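Local coordinates for testis-expressed protein 101 (Mus musculus, PDB 7BPS), which plays a role in fertilization by controlling sperm binding to the zona pellucida and sperm migration into the oviduct, probably through the adhesion molecule ADAM3, at residues 71-76 / 172-177; 135-140 / 163-168; 143-148 / 187-192. One frame throughout, in Å; residues are numbered along the deposited sequence.

Contact 1 (71-76 / 172-177); sequences IQYTAP and RLMAMI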
loop_
_atom_site.group_PDB
_atom_site.type_symbol
_atom_site.label_atom_id
_atom_site.label_comp_id
_atom_site.label_asym_id
_atom_site.label_seq_id
_atom_site.Cartn_x
_atom_site.Cartn_y
_atom_site.Cartn_z
ATOM N N ILE A 71 6.560 -7.326 1.323
ATOM C CA ILE A 71 6.617 -6.855 2.731
ATOM C C ILE A 71 5.199 -6.824 3.308
ATOM O O ILE A 71 4.286 -6.256 2.678
ATOM C CB ILE A 71 7.310 -5.485 2.835
ATOM C CG1 ILE A 71 8.750 -5.558 2.335
ATOM C CG2 ILE A 71 7.247 -4.945 4.260
ATOM C CD1 ILE A 71 9.403 -4.210 2.141
ATOM N N GLN A 72 5.061 -7.371 4.508
ATOM C CA GLN A 72 3.929 -7.083 5.411
ATOM C C GLN A 72 4.425 -6.100 6.470
ATOM O O GLN A 72 5.242 -6.495 7.339
ATOM C CB GLN A 72 3.384 -8.377 6.011
ATOM C CG GLN A 72 2.243 -8.116 6.969
ATOM C CD GLN A 72 1.467 -9.361 7.278
ATOM O OE1 GLN A 72 0.399 -9.603 6.708
ATOM N NE2 GLN A 72 1.996 -10.122 8.230
ATOM N N TYR A 73 3.978 -4.853 6.394
ATOM C CA TYR A 73 4.449 -3.766 7.292
ATOM C C TYR A 73 3.794 -3.983 8.650
ATOM O O TYR A 73 4.463 -3.952 9.668
ATOM C CB TYR A 73 4.142 -2.393 6.687
ATOM C CG TYR A 73 4.755 -2.198 5.326
ATOM C CD1 TYR A 73 5.986 -1.581 5.200
ATOM C CD2 TYR A 73 4.134 -2.641 4.172
ATOM C CE1 TYR A 73 6.595 -1.425 3.968
ATOM C CE2 TYR A 73 4.734 -2.493 2.931
ATOM C CZ TYR A 73 5.965 -1.868 2.827
ATOM O OH TYR A 73 6.619 -1.706 1.636
ATOM N N THR A 74 2.497 -4.246 8.621
ATOM C CA THR A 74 1.645 -4.401 9.816
ATOM C C THR A 74 0.721 -5.599 9.584
ATOM O O THR A 74 0.169 -5.720 8.487
ATOM C CB THR A 74 0.869 -3.112 10.111
ATOM O OG1 THR A 74 1.741 -2.016 10.415
ATOM C CG2 THR A 74 -0.098 -3.309 11.257
ATOM N N ALA A 75 0.583 -6.462 10.581
ATOM C CA ALA A 75 -0.153 -7.740 10.481
ATOM C C ALA A 75 -1.516 -7.607 11.135
ATOM O O ALA A 75 -1.705 -6.820 12.062
ATOM C CB ALA A 75 0.639 -8.838 11.137
ATOM N N PRO A 76 -2.510 -8.382 10.660
ATOM C CA PRO A 76 -3.804 -8.465 11.334
ATOM C C PRO A 76 -3.585 -9.067 12.721
ATOM O O PRO A 76 -2.523 -9.615 13.008
ATOM C CB PRO A 76 -4.638 -9.350 10.404
ATOM C CG PRO A 76 -3.612 -10.200 9.670
ATOM C CD PRO A 76 -2.416 -9.285 9.505
ATOM N N ARG A 172 3.542 3.458 13.388
ATOM C CA ARG A 172 4.387 2.450 12.682
ATOM C C ARG A 172 3.523 1.503 11.851
ATOM O O ARG A 172 3.896 0.328 11.679
ATOM C CB ARG A 172 5.250 1.721 13.714
ATOM C CG ARG A 172 6.235 2.639 14.414
ATOM C CD ARG A 172 7.434 1.902 15.001
ATOM N NE ARG A 172 7.249 1.796 16.436
ATOM C CZ ARG A 172 7.980 2.399 17.361
ATOM N NH1 ARG A 172 9.023 3.125 17.019
ATOM N NH2 ARG A 172 7.680 2.236 18.634
ATOM N N LEU A 173 2.410 2.006 11.322
ATOM C CA LEU A 173 1.626 1.293 10.290
ATOM C C LEU A 173 2.582 0.872 9.167
ATOM O O LEU A 173 2.484 -0.286 8.704
ATOM C CB LEU A 173 0.498 2.196 9.776
ATOM C CG LEU A 173 -0.356 1.596 8.657
ATOM C CD1 LEU A 173 -0.947 0.252 9.073
ATOM C CD2 LEU A 173 -1.455 2.545 8.237
ATOM N N MET A 174 3.476 1.766 8.734
ATOM C CA MET A 174 4.380 1.463 7.600
ATOM C C MET A 174 5.749 1.001 8.140
ATOM O O MET A 174 6.733 1.008 7.383
ATOM C CB MET A 174 4.509 2.670 6.669
ATOM C CG MET A 174 3.281 2.914 5.843
ATOM S SD MET A 174 2.813 1.463 4.857
ATOM C CE MET A 174 4.139 1.414 3.657
ATOM N N ALA A 175 5.794 0.554 9.395
ATOM C CA ALA A 175 6.963 -0.085 10.042
ATOM C C ALA A 175 8.231 0.754 9.856
ATOM O O ALA A 175 9.290 0.170 9.828
ATOM C CB ALA A 175 7.127 -1.480 9.508
ATOM N N MET A 176 8.120 2.083 9.797
ATOM C CA MET A 176 9.290 2.995 9.776
ATOM C C MET A 176 10.066 2.773 8.482
ATOM O O MET A 176 11.259 3.144 8.449
ATOM C CB MET A 176 10.210 2.755 10.982
ATOM C CG MET A 176 9.502 2.995 12.324
ATOM S SD MET A 176 10.632 2.828 13.726
ATOM C CE MET A 176 11.348 4.473 13.698
ATOM N N ILE A 177 9.422 2.209 7.461
ATOM C CA ILE A 177 10.024 2.103 6.098
ATOM C C ILE A 177 9.601 3.340 5.286
ATOM O O ILE A 177 8.412 3.622 5.248
ATOM C CB ILE A 177 9.661 0.754 5.449
ATOM C CG1 ILE A 177 10.316 -0.388 6.244
ATOM C CG2 ILE A 177 10.061 0.747 3.973
ATOM C CD1 ILE A 177 9.779 -1.768 5.984
HETATM O O HOH W 1 4.186 -2.531 11.911
#
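The phenol ring of Tyr73 is sandwiched between Ile71 CG2, over the centre of one face, and Met174 CE, over the centre of the other. This is the seam between the two Ly6/uPAR domains: Tyr73 sits at a classic beta bulge where the chain turns a corner after strand 68-72 of the first domain, and Met174 belongs to a loop of the second, within a type I turn from Arg172 to Ala175. The methyl makes a CH-pi contact 3.7 Å from the centroid of the Tyr73 ring, only 7° off the normal, while Met174 SD follows over the same face as a Met-aromatic contact. The methionine chain bends at chi2 and again at chi3 (-70°), the second bend placing CE over the ring. Ala175 CB lies at the ring edge, and Ile177 crosses the tyrosine at about a right angle, with CD1 3.8 Å from Tyr73 CE1. The phenol oxygen looks back into its own domain, hydrogen-bonded to Ser83 OG on strand 80-88. Beside the ring the seam turns polar. A water bridges the two backbones, donating to Tyr73 O (2.7 Å) and to Arg172 O (2.9 Å). Thr74 OG1, anti to its carbonyl carbon, donates to Leu173 O in a short hydrogen bond, 2.5 Å as modelled, meeting it at a C=O...donor angle of 114° and tilted out of the carbonyl plane.

Contact 2 (135-140 / 163-168); sequences MPCANG and KGCTTT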
loop_
_atom_site.group_PDB
_atom_site.type_symbol
_atom_site.label_atom_id
_atom_site.label_comp_id
_atom_site.label_asym_id
_atom_site.label_seq_id
_atom_site.Cartn_x
_atom_site.Cartn_y
_atom_site.Cartn_z
ATOM N N MET A 135 -15.369 0.381 16.148
ATOM C CA MET A 135 -15.369 -1.105 16.044
ATOM C C MET A 135 -14.643 -1.705 17.239
ATOM O O MET A 135 -13.688 -1.131 17.766
ATOM C CB MET A 135 -14.687 -1.599 14.773
ATOM C CG MET A 135 -15.337 -1.093 13.524
ATOM S SD MET A 135 -14.634 -1.873 12.079
ATOM C CE MET A 135 -15.777 -3.214 11.787
ATOM N N PRO A 136 -15.093 -2.882 17.719
ATOM C CA PRO A 136 -14.409 -3.567 18.801
ATOM C C PRO A 136 -13.086 -4.136 18.276
ATOM O O PRO A 136 -13.018 -4.591 17.153
ATOM C CB PRO A 136 -15.420 -4.645 19.233
ATOM C CG PRO A 136 -16.229 -4.917 18.001
ATOM C CD PRO A 136 -16.277 -3.608 17.237
ATOM N N CYS A 137 -12.048 -4.036 19.093
ATOM C CA CYS A 137 -10.682 -4.520 18.797
ATOM C C CYS A 137 -10.557 -6.001 19.155
ATOM O O CYS A 137 -10.965 -6.372 20.252
ATOM C CB CYS A 137 -9.678 -3.714 19.602
ATOM S SG CYS A 137 -9.821 -1.927 19.311
ATOM N N ALA A 138 -9.967 -6.805 18.274
ATOM C CA ALA A 138 -9.680 -8.236 18.507
ATOM C C ALA A 138 -8.571 -8.369 19.550
ATOM O O ALA A 138 -7.813 -7.390 19.746
ATOM C CB ALA A 138 -9.266 -8.902 17.219
ATOM N N ASN A 139 -8.480 -9.553 20.165
ATOM C CA ASN A 139 -7.341 -9.955 21.025
ATOM C C ASN A 139 -6.053 -9.795 20.208
ATOM O O ASN A 139 -6.001 -10.247 19.061
ATOM C CB ASN A 139 -7.498 -11.384 21.566
ATOM C CG ASN A 139 -6.796 -11.592 22.893
ATOM O OD1 ASN A 139 -6.842 -10.713 23.746
ATOM N ND2 ASN A 139 -6.174 -12.747 23.097
ATOM N N GLY A 140 -5.034 -9.171 20.770
ATOM C CA GLY A 140 -3.738 -9.029 20.080
ATOM C C GLY A 140 -3.512 -7.605 19.588
ATOM O O GLY A 140 -2.345 -7.279 19.322
ATOM N N LYS A 163 -7.630 4.759 10.205
ATOM C CA LYS A 163 -7.972 4.661 11.652
ATOM C C LYS A 163 -8.376 3.232 11.975
ATOM O O LYS A 163 -9.042 2.613 11.121
ATOM C CB LYS A 163 -9.116 5.611 12.008
ATOM C CG LYS A 163 -8.855 7.069 11.652
ATOM C CD LYS A 163 -9.973 7.974 12.043
ATOM C CE LYS A 163 -9.698 9.416 11.691
ATOM N NZ LYS A 163 -10.626 10.275 12.449
ATOM N N GLY A 164 -8.023 2.747 13.167
ATOM C CA GLY A 164 -8.576 1.474 13.655
ATOM C C GLY A 164 -7.766 0.868 14.777
ATOM O O GLY A 164 -6.693 1.425 15.108
ATOM N N CYS A 165 -8.269 -0.252 15.303
ATOM C CA CYS A 165 -7.511 -1.193 16.149
ATOM C C CYS A 165 -6.326 -1.724 15.344
ATOM O O CYS A 165 -6.496 -2.060 14.149
ATOM C CB CYS A 165 -8.377 -2.337 16.643
ATOM S SG CYS A 165 -9.989 -1.817 17.277
ATOM N N THR A 166 -5.139 -1.789 15.962
ATOM C CA THR A 166 -3.954 -2.315 15.247
ATOM C C THR A 166 -3.035 -3.051 16.218
ATOM O O THR A 166 -3.150 -2.811 17.426
ATOM C CB THR A 166 -3.265 -1.173 14.500
ATOM O OG1 THR A 166 -2.216 -1.723 13.706
ATOM C CG2 THR A 166 -2.727 -0.126 15.437
ATOM N N THR A 167 -2.192 -3.925 15.671
ATOM C CA THR A 167 -1.071 -4.626 16.349
ATOM C C THR A 167 0.157 -3.718 16.416
ATOM O O THR A 167 1.024 -3.964 17.281
ATOM C CB THR A 167 -0.745 -5.915 15.589
ATOM O OG1 THR A 167 -0.513 -5.607 14.214
ATOM C CG2 THR A 167 -1.861 -6.926 15.698
ATOM N N THR A 168 0.265 -2.713 15.538
ATOM C CA THR A 168 1.500 -1.885 15.480
ATOM C C THR A 168 1.538 -0.969 16.716
ATOM O O THR A 168 0.500 -0.764 17.376
ATOM C CB THR A 168 1.665 -1.177 14.123
ATOM O OG1 THR A 168 3.025 -0.738 14.085
ATOM C CG2 THR A 168 0.711 -0.015 13.922
#
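The backbones of 135-140 and 163-168 run nearly alongside each other, their touching parts only 16° apart in direction, and come nearest at Cys137 and Cys165, whose CA atoms are 5.3 Å apart. No hydrogen bond joins them; the link is a disulfide, one of the cystines of the second Ly6/uPAR domain, a three-finger fold in which disulfides tie strands and loops together. Segment 135-140 continues from strand 134-136; the chain of 163-168 turns a corner at Gly164, next to the short strand 165-166. Both cysteines hold SG anti to their own carbonyl carbon, and the sulfurs of Cys137 and Cys165 join SG to SG at 2.0 Å with a C-S-S-C torsion of -68°. Around the bridge, Met135 O approaches Cys165 SG to 3.8 Å, and both half-cystines also pack on Cys120 of strand 119-126. Gly164, at backbone angles that call for glycine, puts the corner just ahead of Cys165. Farther along, Thr166 OG1 accepts from Thr168 N at 3.2 Å in an ST turn that curls the chain after the strand. The hydroxyl of Thr167 is used outside the pair, in a hydrogen bond with Ala75 O of the first domain. Its methyl makes the second, lighter touch between the segments: Thr167 CG2, anti to the carbonyl carbon, rests 3.7 Å from Gly140 O.

Contact 3 (143-148 / 187-192); sequences QCYQGR and ETCSYQ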
loop_
_atom_site.group_PDB
_atom_site.type_symbol
_atom_site.label_atom_id
_atom_site.label_comp_id
_atom_site.label_asym_id
_atom_site.label_seq_id
_atom_site.Cartn_x
_atom_site.Cartn_y
_atom_site.Cartn_z
ATOM N N GLN A 143 -3.460 -0.973 20.413
ATOM C CA GLN A 143 -3.742 0.504 20.420
ATOM C C GLN A 143 -4.866 0.878 19.442
ATOM O O GLN A 143 -5.152 0.100 18.531
ATOM C CB GLN A 143 -2.471 1.312 20.080
ATOM C CG GLN A 143 -1.865 1.042 18.704
ATOM C CD GLN A 143 -0.630 1.849 18.345
ATOM O OE1 GLN A 143 -0.364 2.167 17.181
ATOM N NE2 GLN A 143 0.178 2.158 19.334
ATOM N N CYS A 144 -5.510 2.023 19.658
ATOM C CA CYS A 144 -6.228 2.766 18.599
ATOM C C CYS A 144 -5.202 3.615 17.866
ATOM O O CYS A 144 -4.268 4.123 18.501
ATOM C CB CYS A 144 -7.368 3.610 19.141
ATOM S SG CYS A 144 -8.666 2.631 19.956
ATOM N N TYR A 145 -5.349 3.687 16.556
ATOM C CA TYR A 145 -4.459 4.416 15.631
ATOM C C TYR A 145 -5.329 5.312 14.749
ATOM O O TYR A 145 -6.353 4.850 14.264
ATOM C CB TYR A 145 -3.589 3.419 14.869
ATOM C CG TYR A 145 -2.765 3.993 13.747
ATOM C CD1 TYR A 145 -3.315 4.207 12.509
ATOM C CD2 TYR A 145 -1.430 4.296 13.911
ATOM C CE1 TYR A 145 -2.562 4.664 11.450
ATOM C CE2 TYR A 145 -0.658 4.752 12.860
ATOM C CZ TYR A 145 -1.228 4.961 11.625
ATOM O OH TYR A 145 -0.492 5.433 10.570
ATOM N N GLN A 146 -4.921 6.578 14.627
ATOM C CA GLN A 146 -5.446 7.578 13.660
ATOM C C GLN A 146 -4.238 8.170 12.939
ATOM O O GLN A 146 -3.491 8.912 13.589
ATOM C CB GLN A 146 -6.249 8.678 14.367
ATOM C CG GLN A 146 -7.392 8.140 15.225
ATOM C CD GLN A 146 -6.941 7.865 16.639
ATOM O OE1 GLN A 146 -6.134 8.609 17.174
ATOM N NE2 GLN A 146 -7.444 6.803 17.251
ATOM N N GLY A 147 -4.020 7.788 11.685
ATOM C CA GLY A 147 -2.817 8.155 10.935
ATOM C C GLY A 147 -3.114 8.719 9.559
ATOM O O GLY A 147 -4.262 8.595 9.054
ATOM N N ARG A 148 -2.073 9.294 8.972
ATOM C CA ARG A 148 -2.063 9.884 7.615
ATOM C C ARG A 148 -0.774 9.411 6.960
ATOM O O ARG A 148 0.296 9.508 7.590
ATOM C CB ARG A 148 -2.262 11.408 7.703
ATOM C CG ARG A 148 -2.297 12.159 6.381
ATOM C CD ARG A 148 -3.084 13.459 6.467
ATOM N NE ARG A 148 -4.414 13.249 5.898
ATOM C CZ ARG A 148 -5.575 13.274 6.560
ATOM N NH1 ARG A 148 -5.647 13.526 7.858
ATOM N NH2 ARG A 148 -6.692 13.080 5.887
ATOM N N GLU A 187 4.714 9.057 7.490
ATOM C CA GLU A 187 3.609 8.594 8.356
ATOM C C GLU A 187 3.547 9.563 9.528
ATOM O O GLU A 187 4.582 9.807 10.124
ATOM C CB GLU A 187 3.823 7.140 8.811
ATOM C CG GLU A 187 2.784 6.680 9.834
ATOM C CD GLU A 187 2.787 5.195 10.174
ATOM O OE1 GLU A 187 3.529 4.435 9.530
ATOM O OE2 GLU A 187 2.036 4.801 11.093
ATOM N N THR A 188 2.363 10.063 9.857
ATOM C CA THR A 188 2.107 10.838 11.093
ATOM C C THR A 188 0.878 10.185 11.717
ATOM O O THR A 188 0.070 9.602 10.949
ATOM C CB THR A 188 1.980 12.344 10.785
ATOM O OG1 THR A 188 0.958 12.489 9.808
ATOM C CG2 THR A 188 3.238 12.962 10.202
ATOM N N CYS A 189 0.740 10.228 13.037
ATOM C CA CYS A 189 -0.430 9.607 13.690
ATOM C C CYS A 189 -0.647 10.158 15.092
ATOM O O CYS A 189 0.287 10.778 15.665
ATOM C CB CYS A 189 -0.275 8.087 13.710
ATOM S SG CYS A 189 0.423 7.418 15.239
ATOM N N SER A 190 -1.856 9.921 15.589
ATOM C CA SER A 190 -2.186 9.745 17.021
ATOM C C SER A 190 -2.424 8.263 17.295
ATOM O O SER A 190 -2.932 7.525 16.392
ATOM C CB SER A 190 -3.423 10.498 17.375
ATOM O OG SER A 190 -3.249 11.843 17.073
ATOM N N TYR A 191 -2.188 7.872 18.532
ATOM C CA TYR A 191 -2.439 6.498 19.008
ATOM C C TYR A 191 -2.749 6.565 20.494
ATOM O O TYR A 191 -2.315 7.484 21.178
ATOM C CB TYR A 191 -1.261 5.586 18.671
ATOM C CG TYR A 191 0.005 5.888 19.426
ATOM C CD1 TYR A 191 0.876 6.889 19.006
ATOM C CD2 TYR A 191 0.348 5.143 20.550
ATOM C CE1 TYR A 191 2.048 7.160 19.695
ATOM C CE2 TYR A 191 1.522 5.390 21.238
ATOM C CZ TYR A 191 2.377 6.385 20.794
ATOM O OH TYR A 191 3.527 6.618 21.463
ATOM N N GLN A 192 -3.542 5.603 20.949
ATOM C CA GLN A 192 -3.913 5.427 22.369
ATOM C C GLN A 192 -3.638 3.964 22.682
ATOM O O GLN A 192 -4.443 3.142 22.211
ATOM C CB GLN A 192 -5.386 5.810 22.570
ATOM C CG GLN A 192 -5.738 7.229 22.149
ATOM C CD GLN A 192 -6.025 7.376 20.680
ATOM O OE1 GLN A 192 -5.439 8.234 20.024
ATOM N NE2 GLN A 192 -6.935 6.557 20.172
#
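An antiparallel strand pair of the second Ly6/uPAR domain forms this contact: Tyr145 pairs with Tyr191, and Gly147 with Cys189, at non-hydrogen-bonded positions. The hydrogen-bonded pairs are Cys144 with Gln192, Gln146 with Ser190 and Arg148 with Thr188, each closed by two backbone bonds. On the sheet face that carries Tyr145 and Cys189, the Tyr145 and Glu187 side chains cross obliquely. Tyr145 CG is anti to the backbone N (chi1 172°); farther out, Tyr145 CE2 lies 3.5 Å from Cys189 CB, and the cysteine sulfur sits obliquely to the ring. The phenol donates to the carboxylate, Tyr145 OH to Glu187 OE2 at 2.7 Å, from above the carboxylate plane and 52° out of it. Ring and carboxylate planes stand 82° apart. Gly147 makes this placement possible, because the Tyr145 hydroxyl occupies the place that a beta carbon at that position would need. The opposite face carries Gln146 and Gln192, whose side chains cross at about a right angle with their amides nearly coplanar. Disulfides from Cys144 to Cys120 and from Cys189 to Cys171 tie the pair to the rest of the domain. The Glu187 carboxylate also accepts two backbone N-H groups from the 172-177 loop, so three donors grip it, which would probably favour the ionised form and hold it firmly in place.

In the fold
The three contacts lie 12 to 14 Å apart, centre to centre, and touch one another. Contact 3 supports contact 1 directly: the Glu187 carboxylate takes the amides of the second-domain turn at the boundary, with Leu173 N to OE2 and Met174 N to OE1 both 2.8 Å. Contact 2 reaches contact 1 through Thr167 OG1, 2.7 Å from Ala75 O, a further polar tie across the domain boundary. Contacts 2 and 3 share a sheet, where strand 165-166 borders strand 143-152 and Gly164 N lies 2.9 Å from Tyr145 O. Contact 1 joins the two domains, while contacts 2 and 3 lie in the second domain beside that boundary.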